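Phosphodiesterase (Trypanosoma brucei brucei, PDB 5H2Q) is a phosphodiesterase of the HD superfamily with a helical fold that here holds a zinc and a magnesium ion. Local coordinates at residues S194-C198 / Q231-D235; E69-F74 / P175-V179; A7-R13 / L76-K80. The contacts are given in a common frame with arbitrary orientation. Residues are numbered along the deposited sequence.

Contact 1: residues S194-C198 / Q231-D235; sequences SMIDC and QMTMD
Residues 194-198 and 231-235 are both helical, interior pieces of helices 185-200 and 227-242 in the all-helical phosphodiesterase fold. Their axes approach to 9.5 Å and cross at -50°, with the N-to-C directions 50° apart. CA atoms pair Ser194 with Gln231 (6.6 Å) and Cys198 with Asp235 (4.8 Å). Within these segments the backbones are closer at Cys198-Asp235. Gln231 (chi1 t, chi2 p) folds its amide into the wider end. Its OE1 accepts a 2.8 Å hydrogen bond from Ser194 OG. Its NE2 donates to Asp235 OD1 one turn on, at 2.9 Å. Beside the amide, Cys198 SG packs 3.6 Å from Met234 CB, and Met234 CE lies 3.7 Å from Ser194 CB. Met234 also rests on Val120 of helix 115-127. This is buried helix-helix packing that includes a Ser-Gln side-chain hydrogen bond, and the side chain of Cys198 is about 11 Å from the zinc and from the magnesium. One water donates to Asp197 OD2 and Gln231 OE1, each at 2.7 Å.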
# COMPACT_ATOMS: atom_id res chain seq x y z
N SER A 194 -10.21 11.17 4.38
CA SER A 194 -10.16 9.92 3.62
C SER A 194 -8.78 9.29 3.66
O SER A 194 -8.71 8.08 3.84
CB SER A 194 -10.60 10.15 2.17
OG SER A 194 -12.00 10.39 2.16
N MET A 195 -7.70 10.11 3.55
CA MET A 195 -6.32 9.57 3.59
C MET A 195 -6.06 8.89 4.94
O MET A 195 -5.62 7.74 4.99
CB MET A 195 -5.30 10.70 3.35
CG MET A 195 -3.86 10.28 3.62
SD MET A 195 -2.77 11.71 3.55
CE MET A 195 -3.10 12.45 5.19
N ILE A 196 -6.36 9.60 6.02
CA ILE A 196 -6.16 9.12 7.39
C ILE A 196 -6.99 7.86 7.64
O ILE A 196 -6.42 6.85 8.06
CB ILE A 196 -6.39 10.29 8.40
CG1 ILE A 196 -5.22 11.31 8.28
CG2 ILE A 196 -6.53 9.77 9.86
CD1 ILE A 196 -5.52 12.73 8.86
N ASP A 197 -8.29 7.85 7.25
CA ASP A 197 -9.12 6.65 7.45
C ASP A 197 -8.61 5.46 6.65
O ASP A 197 -8.55 4.35 7.19
CB ASP A 197 -10.61 6.93 7.16
CG ASP A 197 -11.33 7.75 8.25
OD1 ASP A 197 -10.81 7.83 9.39
OD2 ASP A 197 -12.42 8.27 7.96
N CYS A 198 -8.10 5.70 5.42
CA CYS A 198 -7.52 4.66 4.58
C CYS A 198 -6.28 4.07 5.22
O CYS A 198 -6.12 2.84 5.19
CB CYS A 198 -7.20 5.20 3.20
SG CYS A 198 -8.65 5.38 2.16
N GLN A 231 -16.16 5.81 1.35
CA GLN A 231 -15.04 5.65 2.30
C GLN A 231 -14.74 4.17 2.52
O GLN A 231 -13.58 3.78 2.51
CB GLN A 231 -15.27 6.34 3.65
CG GLN A 231 -14.04 6.27 4.58
CD GLN A 231 -12.83 7.00 4.01
OE1 GLN A 231 -12.88 8.20 3.71
NE2 GLN A 231 -11.72 6.27 3.80
N MET A 232 -15.78 3.34 2.70
CA MET A 232 -15.56 1.91 2.85
C MET A 232 -14.95 1.30 1.59
O MET A 232 -14.09 0.44 1.71
CB MET A 232 -16.84 1.19 3.31
CG MET A 232 -17.18 1.43 4.79
SD MET A 232 -15.92 1.05 6.04
CE MET A 232 -15.34 -0.53 5.45
N THR A 233 -15.34 1.77 0.37
CA THR A 233 -14.75 1.32 -0.87
C THR A 233 -13.26 1.74 -0.89
O THR A 233 -12.41 0.94 -1.28
CB THR A 233 -15.52 1.88 -2.08
OG1 THR A 233 -16.89 1.48 -1.99
CG2 THR A 233 -14.95 1.41 -3.39
N MET A 234 -12.97 2.98 -0.48
CA MET A 234 -11.58 3.47 -0.41
C MET A 234 -10.75 2.60 0.56
O MET A 234 -9.65 2.18 0.20
CB MET A 234 -11.54 4.93 0.07
CG MET A 234 -12.14 5.92 -0.94
SD MET A 234 -11.98 7.62 -0.41
CE MET A 234 -10.19 7.87 -0.69
N ASP A 235 -11.30 2.29 1.75
CA ASP A 235 -10.59 1.44 2.74
C ASP A 235 -10.33 0.07 2.15
O ASP A 235 -9.20 -0.44 2.20
CB ASP A 235 -11.45 1.29 4.01
CG ASP A 235 -11.72 2.53 4.81
OD1 ASP A 235 -10.99 3.55 4.62
OD2 ASP A 235 -12.62 2.49 5.68
O HOH W 1 -13.75 9.45 5.94

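Contact 2: residues E69-F74 / P175-V179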
# COMPACT_ATOMS: atom_id res chain seq x y z
N GLU A 69 5.70 20.32 -9.80
CA GLU A 69 6.77 20.46 -8.81
C GLU A 69 6.33 20.02 -7.42
O GLU A 69 7.14 19.42 -6.70
CB GLU A 69 7.35 21.90 -8.79
CG GLU A 69 8.17 22.19 -10.04
CD GLU A 69 8.82 23.56 -10.13
OE1 GLU A 69 8.70 24.21 -11.19
OE2 GLU A 69 9.48 23.97 -9.15
N VAL A 70 5.07 20.31 -7.04
CA VAL A 70 4.56 19.94 -5.70
C VAL A 70 4.44 18.41 -5.65
O VAL A 70 4.88 17.79 -4.67
CB VAL A 70 3.25 20.67 -5.32
CG1 VAL A 70 2.58 20.02 -4.11
CG2 VAL A 70 3.54 22.15 -5.00
N LEU A 71 3.92 17.81 -6.71
CA LEU A 71 3.79 16.34 -6.76
C LEU A 71 5.19 15.70 -6.63
O LEU A 71 5.36 14.77 -5.84
CB LEU A 71 3.08 15.91 -8.06
CG LEU A 71 2.98 14.38 -8.27
CD1 LEU A 71 2.05 13.73 -7.24
CD2 LEU A 71 2.53 14.05 -9.71
N LEU A 72 6.18 16.23 -7.35
CA LEU A 72 7.52 15.67 -7.25
C LEU A 72 8.11 15.86 -5.87
O LEU A 72 8.63 14.90 -5.32
CB LEU A 72 8.46 16.18 -8.36
CG LEU A 72 9.83 15.45 -8.39
CD1 LEU A 72 9.68 13.92 -8.61
CD2 LEU A 72 10.74 16.04 -9.42
N ASN A 73 8.00 17.07 -5.28
CA ASN A 73 8.49 17.34 -3.92
C ASN A 73 7.85 16.38 -2.93
O ASN A 73 8.53 15.80 -2.09
CB ASN A 73 8.16 18.76 -3.51
CG ASN A 73 9.09 19.77 -4.11
OD1 ASN A 73 10.19 19.44 -4.56
ND2 ASN A 73 8.69 21.04 -4.04
N PHE A 74 6.54 16.16 -3.08
CA PHE A 74 5.84 15.25 -2.21
C PHE A 74 6.39 13.82 -2.33
O PHE A 74 6.65 13.19 -1.32
CB PHE A 74 4.33 15.31 -2.50
CG PHE A 74 3.55 14.19 -1.84
CD1 PHE A 74 3.16 14.29 -0.51
CD2 PHE A 74 3.22 13.04 -2.55
CE1 PHE A 74 2.46 13.24 0.10
CE2 PHE A 74 2.50 12.00 -1.95
CZ PHE A 74 2.11 12.13 -0.64
N PRO A 175 3.83 23.69 2.42
CA PRO A 175 3.11 24.01 1.17
C PRO A 175 3.81 23.49 -0.09
O PRO A 175 3.14 23.21 -1.07
CB PRO A 175 3.09 25.55 1.16
CG PRO A 175 3.09 25.92 2.63
CD PRO A 175 4.03 24.92 3.25
N GLU A 176 5.14 23.35 -0.05
CA GLU A 176 5.87 22.91 -1.24
C GLU A 176 5.71 21.43 -1.54
O GLU A 176 6.08 20.99 -2.62
CB GLU A 176 7.34 23.31 -1.18
CG GLU A 176 7.54 24.76 -1.61
CD GLU A 176 8.97 25.26 -1.54
OE1 GLU A 176 9.83 24.57 -0.95
OE2 GLU A 176 9.24 26.35 -2.11
N SER A 177 5.11 20.68 -0.61
CA SER A 177 4.83 19.25 -0.82
C SER A 177 3.37 18.94 -0.51
O SER A 177 2.99 17.77 -0.40
CB SER A 177 5.78 18.39 0.01
OG SER A 177 5.83 18.78 1.38
N ASP A 178 2.53 19.99 -0.40
CA ASP A 178 1.13 19.76 -0.09
C ASP A 178 0.35 19.49 -1.35
O ASP A 178 -0.16 20.41 -2.00
CB ASP A 178 0.52 20.88 0.76
CG ASP A 178 -0.91 20.61 1.20
OD1 ASP A 178 -1.44 19.49 0.91
OD2 ASP A 178 -1.49 21.49 1.89
N VAL A 179 0.24 18.19 -1.69
CA VAL A 179 -0.52 17.77 -2.87
C VAL A 179 -1.98 18.08 -2.75
O VAL A 179 -2.68 17.96 -3.74
CB VAL A 179 -0.30 16.28 -3.27
CG1 VAL A 179 1.15 16.06 -3.73
CG2 VAL A 179 -0.70 15.32 -2.14
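This is a largely buried helix-to-loop contact on one flank of the fold. Residues 69-74 belong to helix 68-80, and 175-179 to the loop between helices 159-172 and 185-200. The loop crosses the helix, closest at Phe74 and Ser177, whose CA atoms are 4.4 Å apart. One direct hydrogen bond joins the two segments: Asn73 ND2 donates to Glu176 O at 3.0 Å. The same carbonyl receives a CA-H...O contact, with Val70 CA and Glu176 O 3.6 Å apart. Glu176 O is therefore approached by two residues one helical turn apart.

Further in, the contact becomes apolar. Val70 CG1 lies 3.5 Å from Asp178 O. Val179 CG1 lies 3.5 Å from Phe74 CB, 4.2 Å from Val70 CG1 and 4.3 Å from Leu71 CD1. Val179 CG2 sits over the face of the Phe74 ring, 4.2 Å from its centroid and 6° off the normal, a CH-pi contact. Ile123 of helix 115-127 and Leu172 of helix 159-172 close around Phe74 and Val179. The loop is also tied to neighbouring helices: Ser177 OG is hydrogen-bonded to Ile171 O, and Asp178 OD2 forms a salt bridge with Arg188. The chemistry implies packing spread over Val70, Phe74 and Val179, with one side-chain amide bonded to a loop carbonyl.

Contact 3: residues A7-R13 / L76-K80; sequences AITNRER and LQCRK
Glu12 centres a salt-bridge network between helices 10-17 and 68-80. Its OE2 accepts from Arg79 NH2 at 3.0 Å, and its OE1 from Lys80 NZ at 3.1 Å. Glu12 (chi1 t, chi2 t), Arg79 (chi1 t, chi2 t, chi3 p) and Lys80 (chi1 m, chi2 t, chi3 t, chi4 m) bring these groups together. Arg79 NH1 also salt-bridges Asp45. One water donates to Glu12 OE2 and Leu76 O, both at 2.7 Å, and accepts from Arg79 NE at 2.8 Å. Another links Glu12 O (2.7 Å) to Arg79 NH2 (3.0 Å). Residues 7-9 are extended, 10-13 and 76-80 helical. Thr9 is the N-cap, its OG1 accepting from Glu12 N at 3.2 Å. Nearest CA atoms are Ile8 and Leu76, 7.3 Å apart. The contact seats the chain's modelled start on helix 68-80. Next to the charged groups, Ile8 (chi1 m, chi2 m) places CG2 3.6 Å from Leu76 CD1. Its CD1 lies 3.5 Å from Gln77 CD and 3.7 Å from Lys80 CE.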
# COMPACT_ATOMS: atom_id res chain seq x y z
N ALA A 7 14.02 20.87 2.57
CA ALA A 7 13.65 21.01 1.16
C ALA A 7 14.59 20.21 0.26
O ALA A 7 15.80 20.19 0.50
CB ALA A 7 13.64 22.47 0.75
N ILE A 8 14.03 19.56 -0.78
CA ILE A 8 14.72 18.70 -1.77
C ILE A 8 15.85 19.46 -2.50
O ILE A 8 15.71 20.67 -2.72
CB ILE A 8 13.66 18.14 -2.78
CG1 ILE A 8 12.34 17.65 -2.09
CG2 ILE A 8 14.26 17.06 -3.70
CD1 ILE A 8 12.47 16.50 -1.04
N THR A 9 16.94 18.76 -2.90
CA THR A 9 18.00 19.40 -3.69
C THR A 9 17.60 19.36 -5.17
O THR A 9 16.83 18.48 -5.58
CB THR A 9 19.40 18.79 -3.45
OG1 THR A 9 19.54 17.53 -4.13
CG2 THR A 9 19.77 18.66 -1.96
N ASN A 10 18.10 20.32 -5.97
CA ASN A 10 17.82 20.39 -7.41
C ASN A 10 18.34 19.16 -8.13
O ASN A 10 17.65 18.65 -9.01
CB ASN A 10 18.37 21.68 -8.01
CG ASN A 10 17.48 22.88 -7.84
OD1 ASN A 10 16.28 22.78 -7.54
ND2 ASN A 10 18.04 24.06 -8.05
N ARG A 11 19.51 18.63 -7.71
CA ARG A 11 20.12 17.43 -8.27
C ARG A 11 19.19 16.22 -8.02
O ARG A 11 18.99 15.41 -8.91
CB ARG A 11 21.52 17.21 -7.66
CG ARG A 11 22.37 16.19 -8.41
CD ARG A 11 23.66 15.86 -7.68
NE ARG A 11 24.45 14.85 -8.39
CZ ARG A 11 25.55 14.28 -7.90
NH1 ARG A 11 25.99 14.59 -6.69
NH2 ARG A 11 26.21 13.38 -8.62
N GLU A 12 18.59 16.14 -6.81
CA GLU A 12 17.67 15.06 -6.46
C GLU A 12 16.40 15.07 -7.35
O GLU A 12 16.01 14.01 -7.87
CB GLU A 12 17.32 15.14 -4.96
CG GLU A 12 16.46 13.99 -4.48
CD GLU A 12 16.27 13.91 -2.98
OE1 GLU A 12 16.67 14.85 -2.25
OE2 GLU A 12 15.70 12.88 -2.54
N ARG A 13 15.80 16.24 -7.58
CA ARG A 13 14.63 16.39 -8.46
C ARG A 13 14.97 16.02 -9.91
O ARG A 13 14.17 15.35 -10.57
CB ARG A 13 14.07 17.81 -8.48
CG ARG A 13 13.45 18.35 -7.21
CD ARG A 13 13.56 19.86 -7.30
NE ARG A 13 12.51 20.57 -6.56
CZ ARG A 13 12.69 21.14 -5.37
NH1 ARG A 13 13.86 21.07 -4.76
NH2 ARG A 13 11.69 21.77 -4.78
N LEU A 76 9.34 12.80 -3.33
CA LEU A 76 10.68 12.72 -2.76
C LEU A 76 10.68 12.84 -1.24
O LEU A 76 11.45 12.14 -0.59
CB LEU A 76 11.65 13.73 -3.43
CG LEU A 76 11.75 13.53 -4.97
CD1 LEU A 76 12.50 14.63 -5.62
CD2 LEU A 76 12.36 12.21 -5.34
N GLN A 77 9.77 13.66 -0.66
CA GLN A 77 9.65 13.75 0.81
C GLN A 77 9.19 12.39 1.36
O GLN A 77 9.74 11.91 2.35
CB GLN A 77 8.72 14.87 1.25
CG GLN A 77 9.25 16.28 1.00
CD GLN A 77 10.44 16.71 1.86
OE1 GLN A 77 11.13 15.92 2.51
NE2 GLN A 77 10.77 17.99 1.76
N CYS A 78 8.24 11.71 0.67
CA CYS A 78 7.81 10.36 1.06
C CYS A 78 9.03 9.44 1.00
O CYS A 78 9.29 8.74 1.94
CB CYS A 78 6.71 9.83 0.15
SG CYS A 78 5.10 10.60 0.43
N ARG A 79 9.73 9.43 -0.14
CA ARG A 79 10.86 8.51 -0.34
C ARG A 79 11.89 8.61 0.77
O ARG A 79 12.33 7.58 1.27
CB ARG A 79 11.53 8.81 -1.68
CG ARG A 79 12.55 7.75 -2.05
CD ARG A 79 13.13 7.96 -3.43
NE ARG A 79 13.93 9.18 -3.48
CZ ARG A 79 14.66 9.56 -4.52
NH1 ARG A 79 14.66 8.84 -5.64
NH2 ARG A 79 15.39 10.67 -4.47
N LYS A 80 12.16 9.84 1.24
CA LYS A 80 13.13 10.09 2.33
C LYS A 80 12.77 9.40 3.64
O LYS A 80 13.66 9.10 4.44
CB LYS A 80 13.27 11.61 2.59
CG LYS A 80 14.06 12.31 1.50
CD LYS A 80 14.16 13.80 1.76
CE LYS A 80 15.01 14.50 0.73
NZ LYS A 80 16.41 14.00 0.72
O HOH W 2 13.82 11.26 -1.60
O HOH W 3 16.96 11.72 -6.79

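In the fold
Contacts 2 and 3 share helix 68-80 and touch each other. Their centres are about 10 Å apart, and Leu72 CD2 lies 3.7 Å from Arg13 O. Together they set this helix against the loop 175-179 and the N-terminal segment. Contact 1 is separate: its centre is about 22 Å from contact 2's and about 27 Å from contact 3's. It is the most central, about 12 Å from the chain's centre against about 20 and 21 Å. Contact 2 is also buried, although nearly as far out as contact 3. Partly buried contact 3 relies on charged groups and water. Contact 2 is mainly apolar. Contact 1 is mostly buried, with one direct hydrogen bond between uncharged side chains.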